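Local coordinates for Mlr6093 protein (Mesorhizobium loti, PDB 2QJ8), which probably acts as a zinc-dependent hydrolase of the aspartoacylase family, cleaving ester or linear amide (non-peptide) bonds, at residues T9-L12 with D13-G16; E86-P89 with L90-Q93; D115-V118 with S119-I122; A159-D162 with Q163-T167; G189-T193 with L194-Q198. All blocks are in the same frame, centred on the assembly; numbering follows the deposited sequence. Where two conformers were deposited one is given.

Contact 1 (T9-L12 with D13-G16); sequences TFDL and DTPG
Thr14 folds back on Asp11 and meets it with two donors, its hydroxyl and its backbone amide. Thr14 OG1 gives a hydrogen bond of 3.1 Å to Asp11 O, and Thr14 N reaches the same oxygen at 3.2 Å in the closing bond of a type I beta turn. Both come in from the same face of that peptide group: the hydroxyl is moderately tilted from the carbonyl plane, whereas the amide stands well above it. Thr14 OG1 also touches the methylene where the two side chains cross, 3.5 Å from Asp11 CB.

A second, smaller loop is nested inside the first. Asp11 OD1 accepts from Asp13 N at 3.0 Å, an Asx turn in which the amide approaches from above the carboxylate plane. With CG anti to its own nitrogen (chi1 -180°), the Asp11 carboxylate is carried forward over the turn to meet that amide. The cost is proximity of like charges, Asp11 OD1 and Asp13 OD2 standing 4.2 Å apart, but Asp13 is paired through OD1 with Arg80, which probably eases any repulsion.

Further out, Leu12 O accepts from the side chain of Asn41, while the side chains of Phe10 and Leu12 lie on Ser39. The turn thus forms part of the connection between the antiparallel strands 7-8 and 16-24, at the protein surface and against the end of strand 33-42.

Contact 2 (E86-P89 with L90-Q93); sequences EINP and LAVQ
Asn88 reaches forward over Ala91, and each part of its side chain can be followed in turn. Asn88 CB lies 4.1 Å from Ala91 CB, a loose approach that tightens at the next atom, where Asn88 CG is 3.4 Å from the same methyl. The amide branches there. Asn88 OD1 accepts from Ala91 N at 3.2 Å, with the donor well above the amide plane; it also accepts a hydrogen bond from a water 2.7 Å from Asn88 OD1, and that water accepts from Leu90 N. The amides of Leu90 and Ala91 are therefore served by one oxygen, through solvent and directly. The other branch, Asn88 ND2, passes 3.5 Å from Ala91 CB on its way to Thr99 OG1 and Asn54 O, bonds that fix which way the amide is flipped.

Behind the side chain, Asn88 O receives Val92 N at 3.0 Å in a nearly straight bond (167°), and Pro89 O likewise receives Gln93 N. Pro89, Val92 and Gln93 also pack against the second subunit, at its Met290 and Tyr316. The whole is a classical asparagine N-cap, with proline in the first helical position, starting helix 89-94 of the family's catalytic domain.

Contact 3 (D115-V118 with S119-I122); sequences DGSV and SERI
Glu120 and Arg121 both turn back from the first turn of the helix towards residues 116 and 117, one on each flank of the backbone there. The Glu120 carboxylate comes up beside Ser117, where Glu120 OE2 accepts from Ser117 N at 2.8 Å. The amide meets this oxygen from above the carboxylate plane. Ser117 OG lies 2.9 Å from the same Glu120 OE2, but its proton has a competing acceptor in Asp102, whose carboxylate is the stronger partner of the hydroxyl. Lys104 forms a salt bridge to Glu120 OE2, a pairing that probably favours the charged carboxylate.

Arg121 is set differently. Its chain bends at chi3 (-59°), bringing the guanidinium over the start of the helix, and the Arg121 side chain as a whole crosses that of Val118 at about a right angle. One guanidinium face covers Val118 CA, offset toward the rim. At the edge, Arg121 NH1 donates in plane to Gly116 O at 2.9 Å, on a carbonyl lone pair. Asp29 holds the group from outside, pairing with Arg121 NH1 and also accepting from Val118 N, so two neighbouring donors share one carboxylate. On the apolar side, Val118 CG2 touches Ile122 CD1 at 4.0 Å.

Ser117 occupies the N-cap, yet it makes no side-chain capping bond; the Glu120 to Ser117 N bond is one half of a capping box, and the reciprocal half is missing. Helix 118-129 thereby starts beside the loop around Asp29, with Val118 and Ile122 resting on Leu33 of strand 33-42 and Arg121 on Val24 of strand 16-24.

Contact 4 (A159-D162 with Q163-T167); sequences ADID and QMTKT
Asp160 overlaps the start of Gln163, with its carboxylate set against the glutamine's backbone amide and CB. Asp160 OD1 accepts from Gln163 N at 3.0 Å, the donor lying nearly along the C-O axis and the bond fairly straight (158°). The same Asp160 OD1 is 3.3 Å from Gln163 CB, so the oxygen sits in the corner between amide and methylene. Because Asp160 CG stands anti to its own nitrogen (chi1 -168°), the carboxylate is thrown forward toward the helix rather than back along the loop. The two side chains then cross at about a right angle, carboxylate and terminal amide planes being almost perpendicular (85°).

Gln163 itself runs out fully extended past this crossing. Its amide nitrogen donates to Lys200 O, in the loop after helix 190-197, and probably to Val195 O within that helix.

One turn on, Thr165 doubles its grip on a single carbonyl. Ile161 O accepts from Thr165 N at 2.9 Å and from Thr165 OG1 at 2.6 Å, the hydroxyl coming from above the carbonyl plane. The side chains of Ile161 and Thr165 lie side by side and point the same way, Ile161 CG2 being 3.9 Å from Thr165 OG1. Regular backbone bonds continue the pattern: selenomethionine Met164 N donates to Asp160 O and Lys166 N to Asp162 O.

Here helix 161-172, whose first turns lie at the surface, is opened by an aspartate N-cap with its side-chain bond to the third residue of the helix, within a beta-alpha-beta unit that connects parallel strands 152-155 and 178-182.

Contact 5 (G189-T193 with L194-Q198); sequences GMFDT and LVHRQ
Helix 190-197 is short and widens into a pi-type turn near its end. Phe191 gathers two later side chains about its ring. Val195 CG2 sits squarely over one face of its ring, 3.7 Å from the centroid of Phe191 and only 6° off the normal, a well-formed CH-pi contact. The edge of the same ring points to the face of His196 in an offset edge-to-face pair, with the Phe191 and His196 centroids 5.6 Å apart. Asp192 approaches the imidazole at its edge, Asp192 OD1 being 3.4 Å from His196 CD2.

On the buried side, selenomethionine Met190 and Leu194 lie side by side, Met190 CG touching Leu194 CD2 at 3.8 Å. Phe202 of strand 201-208 packs against both, and against Phe191 and Val195.

At the helix start, Gly189 O accepts from Thr193 N and, at 2.8 Å, from Thr193 OG1. The far end departs from this spacing: Asp192 O accepts a well-aligned bond from Arg197 N at 2.9 Å (165°) and only a weak one from His196 N. That five-residue step, repeated weakly by Gln198 N to Thr193 O, is the signature of a pi turn closing an alpha helix.

Contacts 2 to 5 lie within the family's catalytic domain and form a chain of neighbours. The helix starts of contacts 2 and 3, with centres 14 Å apart, touch where Leu90 CD1 meets Val118 CG2 at 4.0 Å. Contact 2 also reaches contact 5, through Ile87 CD1 and Met190 CE at 4.2 Å. Contact 5 is joined in turn to contact 4 by a probable hydrogen bond of 3.1 Å from Gln163 NE2 to Val195 O. Contact 1 stands apart at the periphery, its nearest atoms about 13 Å from those of contacts 2, 3 and 5. None of the five includes a zinc ion or a bound substrate.

Contact 1 (T9-L12 with D13-G16)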
loop_
_atom_site.group_PDB
_atom_site.type_symbol
_atom_site.label_atom_id
_atom_site.label_comp_id
_atom_site.label_asym_id
_atom_site.label_seq_id
_atom_site.Cartn_x
_atom_site.Cartn_y
_atom_site.Cartn_z
ATOM N N THR A 9 33.647 -6.064 1.208
ATOM C CA THR A 9 34.688 -5.068 0.988
ATOM C C THR A 9 35.433 -4.673 2.273
ATOM O O THR A 9 36.326 -3.840 2.214
ATOM C CB THR A 9 34.111 -3.837 0.341
ATOM O OG1 THR A 9 33.152 -3.251 1.225
ATOM C CG2 THR A 9 33.480 -4.205 -0.990
ATOM N N PHE A 10 35.072 -5.282 3.412
ATOM C CA PHE A 10 35.679 -5.015 4.690
ATOM C C PHE A 10 35.778 -6.346 5.450
ATOM O O PHE A 10 35.202 -7.347 5.055
ATOM C CB PHE A 10 34.836 -3.989 5.461
ATOM C CG PHE A 10 33.436 -4.490 5.833
ATOM C CD1 PHE A 10 32.417 -4.484 4.911
ATOM C CD2 PHE A 10 33.160 -4.949 7.117
ATOM C CE1 PHE A 10 31.153 -4.929 5.257
ATOM C CE2 PHE A 10 31.901 -5.411 7.458
ATOM C CZ PHE A 10 30.900 -5.405 6.526
ATOM N N ASP A 11 36.486 -6.304 6.568
ATOM C CA ASP A 11 36.724 -7.433 7.406
ATOM C C ASP A 11 35.707 -7.464 8.553
ATOM O O ASP A 11 35.643 -6.510 9.317
ATOM C CB ASP A 11 38.159 -7.306 7.941
ATOM C CG ASP A 11 38.565 -8.447 8.855
ATOM O OD1 ASP A 11 37.871 -9.484 8.950
ATOM O OD2 ASP A 11 39.622 -8.295 9.478
ATOM N N LEU A 12 34.927 -8.552 8.655
ATOM C CA LEU A 12 33.949 -8.755 9.757
ATOM C C LEU A 12 34.609 -8.832 11.138
ATOM O O LEU A 12 33.986 -8.453 12.129
ATOM C CB LEU A 12 33.097 -10.020 9.550
ATOM C CG LEU A 12 32.073 -10.042 8.424
ATOM C CD1 LEU A 12 31.512 -11.485 8.174
ATOM C CD2 LEU A 12 30.978 -9.056 8.725
ATOM N N ASP A 13 35.868 -9.284 11.185
ATOM C CA ASP A 13 36.629 -9.392 12.419
ATOM C C ASP A 13 37.173 -8.071 12.923
ATOM O O ASP A 13 37.792 -8.058 13.974
ATOM C CB ASP A 13 37.792 -10.399 12.271
ATOM C CG ASP A 13 37.319 -11.821 12.013
ATOM O OD1 ASP A 13 36.115 -12.112 12.172
ATOM O OD2 ASP A 13 38.162 -12.663 11.643
ATOM N N THR A 14 37.015 -6.986 12.168
ATOM C CA THR A 14 37.423 -5.685 12.605
ATOM C C THR A 14 36.615 -5.305 13.860
ATOM O O THR A 14 35.377 -5.382 13.828
ATOM C CB THR A 14 37.167 -4.611 11.527
ATOM O OG1 THR A 14 38.021 -4.823 10.415
ATOM C CG2 THR A 14 37.447 -3.269 12.036
ATOM N N PRO A 15 37.303 -4.924 14.965
ATOM C CA PRO A 15 36.557 -4.521 16.150
ATOM C C PRO A 15 35.742 -3.257 15.934
ATOM O O PRO A 15 36.120 -2.394 15.142
ATOM C CB PRO A 15 37.658 -4.319 17.206
ATOM C CG PRO A 15 38.897 -4.104 16.453
ATOM C CD PRO A 15 38.763 -4.874 15.203
ATOM N N GLY A 16 34.627 -3.145 16.641
ATOM C CA GLY A 16 33.728 -2.011 16.493
ATOM C C GLY A 16 32.813 -2.008 15.279
ATOM O O GLY A 16 32.467 -3.057 14.718
#

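Contact 2 (E86-P89 with L90-Q93)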
loop_
_atom_site.group_PDB
_atom_site.type_symbol
_atom_site.label_atom_id
_atom_site.label_comp_id
_atom_site.label_asym_id
_atom_site.label_seq_id
_atom_site.Cartn_x
_atom_site.Cartn_y
_atom_site.Cartn_z
ATOM N N GLU A 86 18.607 -3.659 2.645
ATOM C CA GLU A 86 17.919 -3.996 1.396
ATOM C C GLU A 86 18.703 -5.083 0.682
ATOM O O GLU A 86 19.646 -4.782 -0.054
ATOM C CB GLU A 86 17.803 -2.795 0.432
ATOM C CG GLU A 86 17.057 -1.586 0.943
ATOM C CD GLU A 86 17.928 -0.542 1.595
ATOM O OE1 GLU A 86 18.958 -0.127 0.994
ATOM O OE2 GLU A 86 17.554 -0.066 2.689
ATOM N N ILE A 87 18.321 -6.339 0.885
ATOM C CA ILE A 87 18.973 -7.442 0.198
ATOM C C ILE A 87 18.582 -7.513 -1.288
ATOM O O ILE A 87 19.308 -8.136 -2.061
ATOM C CB ILE A 87 18.780 -8.850 0.887
ATOM C CG1 ILE A 87 17.309 -9.336 0.857
ATOM C CG2 ILE A 87 19.380 -8.844 2.252
ATOM C CD1 ILE A 87 17.037 -10.739 1.492
ATOM N N ASN A 88 17.466 -6.888 -1.704
ATOM C CA ASN A 88 17.039 -6.923 -3.114
ATOM C C ASN A 88 16.868 -5.489 -3.657
ATOM O O ASN A 88 15.731 -5.047 -3.906
ATOM C CB ASN A 88 15.747 -7.752 -3.261
ATOM C CG ASN A 88 15.449 -8.157 -4.702
ATOM O OD1 ASN A 88 15.989 -7.597 -5.645
ATOM N ND2 ASN A 88 14.540 -9.101 -4.865
ATOM N N PRO A 89 17.986 -4.756 -3.837
ATOM C CA PRO A 89 17.907 -3.370 -4.354
ATOM C C PRO A 89 17.246 -3.220 -5.682
ATOM O O PRO A 89 16.618 -2.217 -5.918
ATOM C CB PRO A 89 19.380 -2.922 -4.418
ATOM C CG PRO A 89 20.179 -4.146 -4.395
ATOM C CD PRO A 89 19.391 -5.144 -3.584
ATOM N N LEU A 90 17.402 -4.202 -6.570
ATOM C CA LEU A 90 16.731 -4.165 -7.845
ATOM C C LEU A 90 15.209 -4.071 -7.689
ATOM O O LEU A 90 14.592 -3.224 -8.317
ATOM C CB LEU A 90 17.094 -5.393 -8.657
ATOM C CG LEU A 90 18.494 -5.485 -9.221
ATOM C CD1 LEU A 90 18.660 -6.857 -9.841
ATOM C CD2 LEU A 90 18.712 -4.396 -10.267
ATOM N N ALA A 91 14.642 -4.904 -6.811
ATOM C CA ALA A 91 13.212 -4.918 -6.516
ATOM C C ALA A 91 12.765 -3.629 -5.827
ATOM O O ALA A 91 11.725 -3.080 -6.161
ATOM C CB ALA A 91 12.864 -6.128 -5.622
ATOM N N VAL A 92 13.540 -3.171 -4.854
ATOM C CA VAL A 92 13.227 -1.909 -4.139
ATOM C C VAL A 92 13.137 -0.720 -5.122
ATOM O O VAL A 92 12.167 0.080 -5.104
ATOM C CB VAL A 92 14.251 -1.629 -3.019
ATOM C CG1 VAL A 92 14.020 -0.208 -2.393
ATOM C CG2 VAL A 92 14.164 -2.670 -1.942
ATOM N N GLN A 93 14.091 -0.661 -6.047
ATOM C CA GLN A 93 14.135 0.414 -7.024
ATOM C C GLN A 93 13.106 0.286 -8.142
ATOM O O GLN A 93 12.702 1.293 -8.677
ATOM C CB GLN A 93 15.532 0.577 -7.584
ATOM C CG GLN A 93 16.522 1.027 -6.558
ATOM C CD GLN A 93 17.919 1.284 -7.126
ATOM O OE1 GLN A 93 18.197 1.023 -8.276
ATOM N NE2 GLN A 93 18.790 1.774 -6.292
HETATM O O HOH W 1 18.559 -7.084 -6.140
#

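Contact 3 (D115-V118 with S119-I122)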
loop_
_atom_site.group_PDB
_atom_site.type_symbol
_atom_site.label_atom_id
_atom_site.label_comp_id
_atom_site.label_asym_id
_atom_site.label_seq_id
_atom_site.Cartn_x
_atom_site.Cartn_y
_atom_site.Cartn_z
ATOM N N ASP A 115 26.773 -19.245 -10.385
ATOM C CA ASP A 115 26.612 -19.106 -11.829
ATOM C C ASP A 115 25.133 -19.121 -12.292
ATOM O O ASP A 115 24.859 -19.433 -13.447
ATOM C CB ASP A 115 27.447 -20.172 -12.544
ATOM C CG ASP A 115 27.071 -21.607 -12.154
ATOM O OD1 ASP A 115 26.336 -21.819 -11.150
ATOM O OD2 ASP A 115 27.570 -22.531 -12.838
ATOM N N GLY A 116 24.204 -18.758 -11.410
ATOM C CA GLY A 116 22.779 -18.729 -11.747
ATOM C C GLY A 116 22.375 -17.319 -12.114
ATOM O O GLY A 116 23.231 -16.454 -12.291
ATOM N N SER A 117 21.075 -17.074 -12.211
ATOM C CA SER A 117 20.542 -15.740 -12.505
ATOM C C SER A 117 20.810 -14.753 -11.326
ATOM O O SER A 117 21.248 -15.170 -10.255
ATOM C CB SER A 117 19.052 -15.870 -12.745
ATOM O OG SER A 117 18.477 -16.308 -11.538
ATOM N N VAL A 118 20.503 -13.462 -11.493
ATOM C CA VAL A 118 20.839 -12.451 -10.447
ATOM C C VAL A 118 20.324 -12.810 -9.046
ATOM O O VAL A 118 21.090 -12.745 -8.106
ATOM C CB VAL A 118 20.480 -10.965 -10.833
ATOM C CG1 VAL A 118 18.956 -10.737 -10.930
ATOM C CG2 VAL A 118 21.125 -9.993 -9.831
ATOM N N SER A 119 19.064 -13.218 -8.910
ATOM C CA SER A 119 18.510 -13.614 -7.592
ATOM C C SER A 119 19.308 -14.736 -6.917
ATOM O O SER A 119 19.578 -14.684 -5.712
ATOM C CB SER A 119 17.049 -14.045 -7.693
ATOM O OG SER A 119 16.302 -13.057 -8.368
ATOM N N GLU A 120 19.717 -15.703 -7.727
ATOM C CA GLU A 120 20.515 -16.852 -7.288
ATOM C C GLU A 120 21.932 -16.461 -6.862
ATOM O O GLU A 120 22.462 -17.038 -5.904
ATOM C CB GLU A 120 20.593 -17.899 -8.401
ATOM C CG GLU A 120 19.247 -18.423 -8.884
ATOM C CD GLU A 120 19.431 -19.420 -9.970
ATOM O OE1 GLU A 120 19.664 -20.602 -9.649
ATOM O OE2 GLU A 120 19.334 -19.033 -11.150
ATOM N N ARG A 121 22.547 -15.498 -7.572
ATOM C CA ARG A 121 23.875 -14.980 -7.182
ATOM C C ARG A 121 23.802 -14.153 -5.891
ATOM O O ARG A 121 24.734 -14.207 -5.078
ATOM C CB ARG A 121 24.545 -14.168 -8.303
ATOM C CG ARG A 121 24.742 -14.959 -9.602
ATOM C CD ARG A 121 25.722 -14.282 -10.587
ATOM N NE ARG A 121 25.304 -12.939 -10.986
ATOM C CZ ARG A 121 24.330 -12.650 -11.846
ATOM N NH1 ARG A 121 23.621 -13.596 -12.423
ATOM N NH2 ARG A 121 24.060 -11.388 -12.130
ATOM N N ILE A 122 22.714 -13.393 -5.696
ATOM C CA ILE A 122 22.526 -12.640 -4.446
ATOM C C ILE A 122 22.423 -13.612 -3.271
ATOM O O ILE A 122 23.101 -13.421 -2.256
ATOM C CB ILE A 122 21.285 -11.700 -4.467
ATOM C CG1 ILE A 122 21.483 -10.588 -5.527
ATOM C CG2 ILE A 122 21.053 -11.043 -3.018
ATOM C CD1 ILE A 122 20.231 -9.878 -5.936
#

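Contact 4 (A159-D162 with Q163-T167)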
loop_
_atom_site.group_PDB
_atom_site.type_symbol
_atom_site.label_atom_id
_atom_site.label_comp_id
_atom_site.label_asym_id
_atom_site.label_seq_id
_atom_site.Cartn_x
_atom_site.Cartn_y
_atom_site.Cartn_z
ATOM N N ALA A 159 9.059 -30.238 13.195
ATOM C CA ALA A 159 9.125 -31.502 13.928
ATOM C C ALA A 159 10.170 -31.547 15.032
ATOM O O ALA A 159 9.986 -32.317 15.987
ATOM C CB ALA A 159 9.317 -32.694 12.954
ATOM N N ASP A 160 11.250 -30.765 14.908
ATOM C CA ASP A 160 12.298 -30.718 15.948
ATOM C C ASP A 160 11.775 -29.858 17.117
ATOM O O ASP A 160 11.741 -28.619 17.028
ATOM C CB ASP A 160 13.607 -30.196 15.395
ATOM C CG ASP A 160 14.736 -30.399 16.342
ATOM O OD1 ASP A 160 14.852 -29.598 17.276
ATOM O OD2 ASP A 160 15.499 -31.376 16.157
ATOM N N ILE A 161 11.415 -30.540 18.206
ATOM C CA ILE A 161 10.743 -29.934 19.367
ATOM C C ILE A 161 11.581 -28.858 20.063
ATOM O O ILE A 161 11.075 -27.782 20.311
ATOM C CB ILE A 161 10.283 -30.993 20.391
ATOM C CG1 ILE A 161 9.285 -31.987 19.764
ATOM C CG2 ILE A 161 9.620 -30.311 21.589
ATOM C CD1 ILE A 161 9.115 -33.299 20.560
ATOM N N ASP A 162 12.847 -29.140 20.366
ATOM C CA ASP A 162 13.729 -28.124 20.978
ATOM C C ASP A 162 13.919 -26.891 20.115
ATOM O O ASP A 162 13.858 -25.775 20.613
ATOM C CB ASP A 162 15.112 -28.694 21.296
ATOM C CG ASP A 162 15.089 -29.679 22.423
ATOM O OD1 ASP A 162 14.034 -29.826 23.092
ATOM O OD2 ASP A 162 16.140 -30.314 22.643
ATOM N N GLN A 163 14.147 -27.088 18.827
ATOM C CA GLN A 163 14.336 -25.955 17.937
ATOM C C GLN A 163 13.081 -25.102 17.875
ATOM O O GLN A 163 13.181 -23.870 17.877
ATOM C CB GLN A 163 14.733 -26.427 16.541
ATOM C CG GLN A 163 15.150 -25.313 15.617
ATOM C CD GLN A 163 15.492 -25.785 14.237
ATOM O OE1 GLN A 163 15.139 -26.903 13.822
ATOM N NE2 GLN A 163 16.172 -24.923 13.494
HETATM N N MSE A 164 11.915 -25.760 17.816
HETATM C CA MSE A 164 10.642 -25.045 17.760
HETATM C C MSE A 164 10.419 -24.282 19.057
HETATM O O MSE A 164 10.061 -23.112 19.013
HETATM C CB MSE A 164 9.465 -25.985 17.475
HETATM C CG MSE A 164 8.098 -25.277 17.395
HETATM SE SE MSE A 164 6.641 -26.412 16.810
HETATM C CE MSE A 164 6.844 -27.931 18.030
ATOM N N THR A 165 10.649 -24.934 20.182
ATOM C CA THR A 165 10.489 -24.317 21.504
ATOM C C THR A 165 11.406 -23.097 21.697
ATOM O O THR A 165 10.968 -22.049 22.193
ATOM C CB THR A 165 10.777 -25.348 22.608
ATOM O OG1 THR A 165 10.036 -26.542 22.344
ATOM C CG2 THR A 165 10.402 -24.807 23.983
ATOM N N LYS A 166 12.671 -23.247 21.324
ATOM C CA LYS A 166 13.624 -22.160 21.425
ATOM C C LYS A 166 13.204 -20.975 20.562
ATOM O O LYS A 166 13.176 -19.845 21.046
ATOM C CB LYS A 166 15.014 -22.619 21.003
ATOM C CG LYS A 166 16.140 -21.563 21.122
ATOM C CD LYS A 166 17.450 -22.188 20.693
ATOM C CE LYS A 166 18.603 -21.234 20.775
ATOM N NZ LYS A 166 19.838 -21.923 20.288
ATOM N N THR A 167 12.896 -21.238 19.293
ATOM C CA THR A 167 12.532 -20.174 18.359
ATOM C C THR A 167 11.241 -19.470 18.778
ATOM O O THR A 167 11.193 -18.252 18.731
ATOM C CB THR A 167 12.418 -20.672 16.902
ATOM O OG1 THR A 167 13.716 -21.096 16.446
ATOM C CG2 THR A 167 11.894 -19.556 15.991
#

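Contact 5 (G189-T193 with L194-Q198)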
loop_
_atom_site.group_PDB
_atom_site.type_symbol
_atom_site.label_atom_id
_atom_site.label_comp_id
_atom_site.label_asym_id
_atom_site.label_seq_id
_atom_site.Cartn_x
_atom_site.Cartn_y
_atom_site.Cartn_z
ATOM N N GLY A 189 13.558 -22.348 0.101
ATOM C CA GLY A 189 14.596 -21.367 0.165
ATOM C C GLY A 189 15.218 -21.052 1.514
ATOM O O GLY A 189 15.877 -21.903 2.113
HETATM N N MSE A 190 14.971 -19.838 2.000
HETATM C CA MSE A 190 15.604 -19.338 3.218
HETATM C C MSE A 190 15.193 -20.115 4.467
HETATM O O MSE A 190 16.033 -20.434 5.298
HETATM C CB MSE A 190 15.314 -17.838 3.398
HETATM C CG MSE A 190 16.296 -17.116 4.290
HETATM SE SE MSE A 190 16.083 -15.158 4.328
HETATM C CE MSE A 190 16.143 -14.742 2.425
ATOM N N PHE A 191 13.909 -20.411 4.596
ATOM C CA PHE A 191 13.429 -21.142 5.760
ATOM C C PHE A 191 14.089 -22.506 5.811
ATOM O O PHE A 191 14.713 -22.846 6.807
ATOM C CB PHE A 191 11.903 -21.283 5.745
ATOM C CG PHE A 191 11.347 -21.934 6.983
ATOM C CD1 PHE A 191 11.379 -23.320 7.150
ATOM C CD2 PHE A 191 10.811 -21.149 7.997
ATOM C CE1 PHE A 191 10.878 -23.910 8.295
ATOM C CE2 PHE A 191 10.311 -21.733 9.144
ATOM C CZ PHE A 191 10.340 -23.116 9.294
ATOM N N ASP A 192 13.949 -23.284 4.744
ATOM C CA ASP A 192 14.581 -24.607 4.683
ATOM C C ASP A 192 16.074 -24.565 4.921
ATOM O O ASP A 192 16.622 -25.423 5.592
ATOM C CB ASP A 192 14.346 -25.269 3.327
ATOM C CG ASP A 192 12.955 -25.853 3.183
ATOM O OD1 ASP A 192 12.151 -25.805 4.144
ATOM O OD2 ASP A 192 12.664 -26.353 2.076
ATOM N N THR A 193 16.726 -23.549 4.381
ATOM C CA THR A 193 18.176 -23.391 4.533
ATOM C C THR A 193 18.610 -23.151 5.974
ATOM O O THR A 193 19.404 -23.899 6.516
ATOM C CB THR A 193 18.698 -22.242 3.600
ATOM O OG1 THR A 193 18.571 -22.693 2.253
ATOM C CG2 THR A 193 20.164 -21.939 3.872
ATOM N N LEU A 194 18.015 -22.155 6.604
ATOM C CA LEU A 194 18.391 -21.763 7.956
ATOM C C LEU A 194 17.893 -22.688 9.040
ATOM O O LEU A 194 18.630 -23.051 9.955
ATOM C CB LEU A 194 17.915 -20.346 8.255
ATOM C CG LEU A 194 18.674 -19.168 7.643
ATOM C CD1 LEU A 194 19.189 -19.466 6.265
ATOM C CD2 LEU A 194 17.739 -17.971 7.673
ATOM N N VAL A 195 16.629 -23.030 8.947
ATOM C CA VAL A 195 15.980 -23.908 9.915
ATOM C C VAL A 195 16.366 -25.376 9.752
ATOM O O VAL A 195 16.963 -25.965 10.653
ATOM C CB VAL A 195 14.427 -23.767 9.847
ATOM C CG1 VAL A 195 13.713 -24.739 10.831
ATOM C CG2 VAL A 195 14.031 -22.312 10.097
ATOM N N HIS A 196 16.033 -25.979 8.622
ATOM C CA HIS A 196 16.237 -27.412 8.492
ATOM C C HIS A 196 17.674 -27.814 8.213
ATOM O O HIS A 196 18.207 -28.700 8.890
ATOM C CB HIS A 196 15.301 -28.042 7.448
ATOM C CG HIS A 196 13.845 -27.893 7.769
ATOM N ND1 HIS A 196 13.321 -28.153 9.017
ATOM C CD2 HIS A 196 12.801 -27.525 6.992
ATOM C CE1 HIS A 196 12.020 -27.928 8.999
ATOM N NE2 HIS A 196 11.678 -27.546 7.781
ATOM N N ARG A 197 18.294 -27.187 7.226
ATOM C CA ARG A 197 19.662 -27.548 6.855
ATOM C C ARG A 197 20.690 -27.118 7.915
ATOM O O ARG A 197 21.564 -27.911 8.249
ATOM C CB ARG A 197 19.991 -26.989 5.469
ATOM C CG ARG A 197 21.432 -27.097 4.987
ATOM C CD ARG A 197 21.782 -28.405 4.444
ATOM N NE ARG A 197 21.119 -28.643 3.163
ATOM C CZ ARG A 197 21.412 -29.636 2.323
ATOM N NH1 ARG A 197 22.395 -30.511 2.581
ATOM N NH2 ARG A 197 20.716 -29.743 1.194
ATOM N N GLN A 198 20.567 -25.890 8.441
ATOM C CA GLN A 198 21.548 -25.316 9.376
ATOM C C GLN A 198 21.190 -25.344 10.857
ATOM O O GLN A 198 22.056 -25.093 11.681
ATOM C CB GLN A 198 21.911 -23.895 8.949
ATOM C CG GLN A 198 22.587 -23.874 7.596
ATOM C CD GLN A 198 23.013 -22.511 7.162
ATOM O OE1 GLN A 198 23.029 -21.545 7.942
ATOM N NE2 GLN A 198 23.369 -22.414 5.904
#